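Long-range contacts in probable 3-hydroxybutyryl-CoA dehydrogenase (PDB 3MOG), which oxidises (3S)-3-hydroxyadipyl-CoA to 3-oxoadipyl-CoA with NAD+ in the phenylacetate degradation pathway, and forms a homotrimer: residues 195-199 with 242-246; 213-217 with 281-285. All blocks are in the same frame, centred on the assembly; numbering follows the deposited sequence.

In the fold
From the N terminus, the chain first builds the NAD-binding domain, then enters the helices where both contacts lie. Residues 195-199 come first, at the start of helix 196-207. Residues 213-217 follow on the next helix, 213-223. Contact 1 closes its loop when 242-246, on helix 239-252, meets 195-199. Contact 2 closes later, when the loop residues 281-285, after helix 263-270, meet 213-217. The two loops cross rather than nest. Contact 1 joins two helices in the buried part of the first helical C-terminal domain. Contact 2 ties the loop after helix 263-270 to helix 213-223 near the surface. Their centres lie about 16 Å apart.

Contact 1: residues 195-199 with 242-246; sequences ARPYY and NFAVT
N242 meets Y199 through its side-chain amide. ND2 sits over the centre of the Y199 ring, 3.3 Å above its plane. The amide stands almost upright on the ring, with the two planes 80° apart. N242 CG is anti to the backbone N (chi1 173°), which carries the amide across to this face. OD1 of N242 hydrogen-bonds to Q265. The backbone O of N242 takes a weak hydrogen bond from R196 NH1 at 3.4 Å, besides the helix bond from T246 N. Three residues on, V245 CG1 lies over one face of the R196 guanidinium, 3.4 Å from NH2. Y199 CD1 covers the opposite face, and the flat group is held between the two. T246 OG1 comes in at the guanidinium edge and accepts a hydrogen bond from R196 NH1. That bond is short, 2.7 Å between NH1 and OG1, and bent to 138°. R196 NE hydrogen-bonds to N192 O, which further fixes the turn of the group. A leucine in place of R196 would probably leave T246 OG1 and N192 O without this donor and V245 CG1 and Y199 without the flat group between them. The contact lies in the first of the two helical C-terminal domains of this 3-hydroxyacyl-CoA dehydrogenase and joins helices 196-207 and 239-252. Helix 230-237 packs against Y199 and N242, helix 263-270 supplies Q265, and helix 390-406 lies against P197 and Y198.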
loop_
_atom_site.group_PDB
_atom_site.type_symbol
_atom_site.label_atom_id
_atom_site.label_comp_id
_atom_site.label_asym_id
_atom_site.label_seq_id
_atom_site.Cartn_x
_atom_site.Cartn_y
_atom_site.Cartn_z
ATOM N N ALA C 195 -14.995 12.513 6.877
ATOM C CA ALA C 195 -15.529 11.738 8.000
ATOM C C ALA C 195 -14.770 10.463 8.333
ATOM O O ALA C 195 -14.900 9.953 9.443
ATOM C CB ALA C 195 -17.002 11.394 7.761
ATOM N N ARG C 196 -14.008 9.929 7.381
ATOM C CA ARG C 196 -13.357 8.622 7.566
ATOM C C ARG C 196 -12.578 8.419 8.894
ATOM O O ARG C 196 -12.751 7.380 9.538
ATOM C CB ARG C 196 -12.474 8.261 6.363
ATOM C CG ARG C 196 -13.204 7.847 5.080
ATOM C CD ARG C 196 -14.197 6.696 5.323
ATOM N NE ARG C 196 -15.577 7.189 5.407
ATOM C CZ ARG C 196 -16.613 6.476 5.826
ATOM N NH1 ARG C 196 -16.454 5.213 6.218
ATOM N NH2 ARG C 196 -17.819 7.031 5.851
ATOM N N PRO C 197 -11.739 9.398 9.323
ATOM C CA PRO C 197 -11.024 9.103 10.595
ATOM C C PRO C 197 -11.871 9.157 11.866
ATOM O O PRO C 197 -11.419 8.711 12.928
ATOM C CB PRO C 197 -9.906 10.143 10.636
ATOM C CG PRO C 197 -10.303 11.196 9.667
ATOM C CD PRO C 197 -11.149 10.562 8.619
ATOM N N TYR C 198 -13.092 9.680 11.764
ATOM C CA TYR C 198 -13.989 9.649 12.905
ATOM C C TYR C 198 -14.296 8.186 13.235
ATOM O O TYR C 198 -14.275 7.798 14.403
ATOM C CB TYR C 198 -15.259 10.467 12.655
ATOM C CG TYR C 198 -16.151 10.593 13.873
ATOM C CD1 TYR C 198 -15.667 11.152 15.053
ATOM C CD2 TYR C 198 -17.487 10.168 13.840
ATOM C CE1 TYR C 198 -16.467 11.262 16.176
ATOM C CE2 TYR C 198 -18.298 10.282 14.955
ATOM C CZ TYR C 198 -17.776 10.826 16.120
ATOM O OH TYR C 198 -18.552 10.945 17.232
ATOM N N TYR C 199 -14.498 7.368 12.198
ATOM C CA TYR C 199 -14.774 5.953 12.399
ATOM C C TYR C 199 -13.516 5.156 12.662
ATOM O O TYR C 199 -13.499 4.315 13.555
ATOM C CB TYR C 199 -15.557 5.365 11.222
ATOM C CG TYR C 199 -16.769 6.184 10.895
ATOM C CD1 TYR C 199 -16.835 6.903 9.700
ATOM C CD2 TYR C 199 -17.830 6.288 11.795
ATOM C CE1 TYR C 199 -17.923 7.673 9.390
ATOM C CE2 TYR C 199 -18.947 7.074 11.492
ATOM C CZ TYR C 199 -18.979 7.761 10.287
ATOM O OH TYR C 199 -20.054 8.544 9.953
ATOM N N ASN C 242 -21.353 1.290 6.245
ATOM C CA ASN C 242 -20.236 2.143 6.649
ATOM C C ASN C 242 -18.901 1.541 6.223
ATOM O O ASN C 242 -18.015 2.269 5.779
ATOM C CB ASN C 242 -20.337 2.468 8.149
ATOM C CG ASN C 242 -19.128 3.210 8.705
ATOM O OD1 ASN C 242 -18.145 2.587 9.128
ATOM N ND2 ASN C 242 -19.225 4.547 8.783
ATOM N N PHE C 243 -18.798 0.211 6.306
ATOM C CA PHE C 243 -17.605 -0.536 5.900
ATOM C C PHE C 243 -17.425 -0.491 4.392
ATOM O O PHE C 243 -16.289 -0.464 3.905
ATOM C CB PHE C 243 -17.697 -1.995 6.375
ATOM C CG PHE C 243 -16.478 -2.848 6.064
ATOM C CD1 PHE C 243 -15.303 -2.701 6.794
ATOM C CD2 PHE C 243 -16.538 -3.842 5.092
ATOM C CE1 PHE C 243 -14.184 -3.504 6.548
ATOM C CE2 PHE C 243 -15.424 -4.661 4.821
ATOM C CZ PHE C 243 -14.243 -4.490 5.548
ATOM N N ALA C 244 -18.540 -0.492 3.661
ATOM C CA ALA C 244 -18.505 -0.435 2.191
ATOM C C ALA C 244 -17.997 0.919 1.713
ATOM O O ALA C 244 -17.268 0.988 0.727
ATOM C CB ALA C 244 -19.890 -0.736 1.580
ATOM N N VAL C 245 -18.385 1.985 2.414
ATOM C CA VAL C 245 -17.864 3.330 2.132
ATOM C C VAL C 245 -16.347 3.411 2.408
ATOM O O VAL C 245 -15.578 3.836 1.544
ATOM C CB VAL C 245 -18.680 4.436 2.866
ATOM C CG1 VAL C 245 -18.033 5.794 2.675
ATOM C CG2 VAL C 245 -20.150 4.467 2.356
ATOM N N THR C 246 -15.925 2.956 3.587
ATOM C CA THR C 246 -14.505 2.894 3.956
ATOM C C THR C 246 -13.656 2.172 2.912
ATOM O O THR C 246 -12.631 2.703 2.460
ATOM C CB THR C 246 -14.314 2.226 5.353
ATOM O OG1 THR C 246 -14.786 3.107 6.364
ATOM C CG2 THR C 246 -12.839 1.904 5.663
#

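Contact 2: residues 213-217 with 281-285; sequences PEVID and GVYDW
Y283 reaches from its loop to the first turn of helix 213-223 and hydrogen-bonds to D217. Its CB starts the reach: CG is anti to the carbonyl carbon (chi1 -61°), and the ring extends toward the helix. V282 CG1, from the same loop, lies over one face of the ring, offset toward the rim. Further out, CE2 meets E214 CG at 3.8 Å, and this methylene lies at the ring edge, in plane. At the opposite edge, CE1 comes to 3.5 Å from D217 OD2. The fold here is the first of the two helical C-terminal domains of this 3-hydroxyacyl-CoA dehydrogenase, and the loop follows helix 263-270. Backbone N of V282 and of Y283 both hydrogen-bond to the carboxylate of D235 in helix 230-237, holding the base of the tyrosine. Next along the side chain, CZ packs obliquely on P213 CB at 3.8 Å, and OH touches that CB at 3.4 Å. The tip, OH, donates to D217 OD2 at 2.6 Å. It arrives from above the carboxylate plane, 54° out of it. OH also lies 3.0 Å from P213 O, the carbonyl that accepts the helix bond from D217 N. D217 takes L231 N on OD1 and E232 N on OD2, at the start of helix 230-237. These donors would probably favour a charged carboxylate. Beside the tyrosine, P213 CB touches V282 CG1 at 3.6 Å.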
loop_
_atom_site.group_PDB
_atom_site.type_symbol
_atom_site.label_atom_id
_atom_site.label_comp_id
_atom_site.label_asym_id
_atom_site.label_seq_id
_atom_site.Cartn_x
_atom_site.Cartn_y
_atom_site.Cartn_z
ATOM N N PRO C 213 -16.325 0.137 24.094
ATOM C CA PRO C 213 -16.910 0.968 23.029
ATOM C C PRO C 213 -17.757 2.128 23.548
ATOM O O PRO C 213 -17.750 3.217 22.953
ATOM C CB PRO C 213 -17.779 -0.009 22.230
ATOM C CG PRO C 213 -17.724 -1.330 22.951
ATOM C CD PRO C 213 -16.536 -1.307 23.856
ATOM N N GLU C 214 -18.465 1.885 24.651
ATOM C CA GLU C 214 -19.293 2.887 25.338
ATOM C C GLU C 214 -18.460 4.052 25.842
ATOM O O GLU C 214 -18.936 5.172 25.902
ATOM C CB GLU C 214 -20.026 2.279 26.560
ATOM C CG GLU C 214 -20.604 0.894 26.372
ATOM C CD GLU C 214 -19.643 -0.205 26.810
ATOM O OE1 GLU C 214 -19.260 -0.231 28.003
ATOM O OE2 GLU C 214 -19.278 -1.047 25.962
ATOM N N VAL C 215 -17.222 3.774 26.234
ATOM C CA VAL C 215 -16.339 4.807 26.767
ATOM C C VAL C 215 -15.797 5.681 25.611
ATOM O O VAL C 215 -15.777 6.916 25.716
ATOM C CB VAL C 215 -15.229 4.182 27.657
ATOM C CG1 VAL C 215 -14.208 5.217 28.094
ATOM C CG2 VAL C 215 -15.852 3.527 28.896
ATOM N N ILE C 216 -15.397 5.035 24.511
ATOM C CA ILE C 216 -14.981 5.739 23.296
ATOM C C ILE C 216 -16.101 6.646 22.794
ATOM O O ILE C 216 -15.864 7.828 22.528
ATOM C CB ILE C 216 -14.593 4.757 22.170
ATOM C CG1 ILE C 216 -13.526 3.772 22.663
ATOM C CG2 ILE C 216 -14.161 5.530 20.924
ATOM C CD1 ILE C 216 -13.141 2.652 21.662
ATOM N N ASP C 217 -17.322 6.107 22.698
ATOM C CA ASP C 217 -18.487 6.904 22.283
ATOM C C ASP C 217 -18.818 8.076 23.224
ATOM O O ASP C 217 -19.280 9.136 22.778
ATOM C CB ASP C 217 -19.728 6.024 22.115
ATOM C CG ASP C 217 -19.684 5.168 20.853
ATOM O OD1 ASP C 217 -18.809 5.372 19.985
ATOM O OD2 ASP C 217 -20.533 4.271 20.734
ATOM N N GLY C 281 -24.528 -5.562 16.843
ATOM C CA GLY C 281 -23.393 -5.055 16.089
ATOM C C GLY C 281 -22.218 -4.960 17.025
ATOM O O GLY C 281 -21.777 -5.970 17.583
ATOM N N VAL C 282 -21.716 -3.740 17.198
ATOM C CA VAL C 282 -20.788 -3.440 18.279
ATOM C C VAL C 282 -21.572 -3.626 19.574
ATOM O O VAL C 282 -21.074 -4.203 20.542
ATOM C CB VAL C 282 -20.247 -1.987 18.184
ATOM C CG1 VAL C 282 -19.550 -1.579 19.459
ATOM C CG2 VAL C 282 -19.295 -1.845 17.017
ATOM N N TYR C 283 -22.816 -3.159 19.553
ATOM C CA TYR C 283 -23.713 -3.234 20.693
ATOM C C TYR C 283 -24.839 -4.227 20.475
ATOM O O TYR C 283 -25.133 -4.623 19.339
ATOM C CB TYR C 283 -24.328 -1.864 20.961
ATOM C CG TYR C 283 -23.307 -0.819 21.282
ATOM C CD1 TYR C 283 -22.903 0.098 20.314
ATOM C CD2 TYR C 283 -22.726 -0.752 22.547
ATOM C CE1 TYR C 283 -21.954 1.064 20.600
ATOM C CE2 TYR C 283 -21.775 0.212 22.844
ATOM C CZ TYR C 283 -21.394 1.122 21.858
ATOM O OH TYR C 283 -20.450 2.086 22.129
ATOM N N ASP C 284 -25.464 -4.607 21.591
ATOM C CA ASP C 284 -26.700 -5.384 21.605
ATOM C C ASP C 284 -27.857 -4.403 21.620
ATOM O O ASP C 284 -27.959 -3.569 22.523
ATOM C CB ASP C 284 -26.747 -6.270 22.852
ATOM C CG ASP C 284 -27.598 -7.502 22.660
ATOM O OD1 ASP C 284 -28.768 -7.361 22.237
ATOM O OD2 ASP C 284 -27.090 -8.614 22.931
ATOM N N TRP C 285 -28.725 -4.493 20.620
ATOM C CA TRP C 285 -29.818 -3.536 20.492
ATOM C C TRP C 285 -31.154 -4.029 21.065
ATOM O O TRP C 285 -32.164 -3.315 21.012
ATOM C CB TRP C 285 -29.939 -3.058 19.045
ATOM C CG TRP C 285 -28.812 -2.140 18.688
ATOM C CD1 TRP C 285 -27.574 -2.499 18.224
ATOM C CD2 TRP C 285 -28.797 -0.715 18.805
ATOM N NE1 TRP C 285 -26.798 -1.383 18.033
ATOM C CE2 TRP C 285 -27.522 -0.273 18.378
ATOM C CE3 TRP C 285 -29.740 0.235 19.221
ATOM C CZ2 TRP C 285 -27.165 1.080 18.352
ATOM C CZ3 TRP C 285 -29.384 1.583 19.198
ATOM C CH2 TRP C 285 -28.104 1.990 18.767
#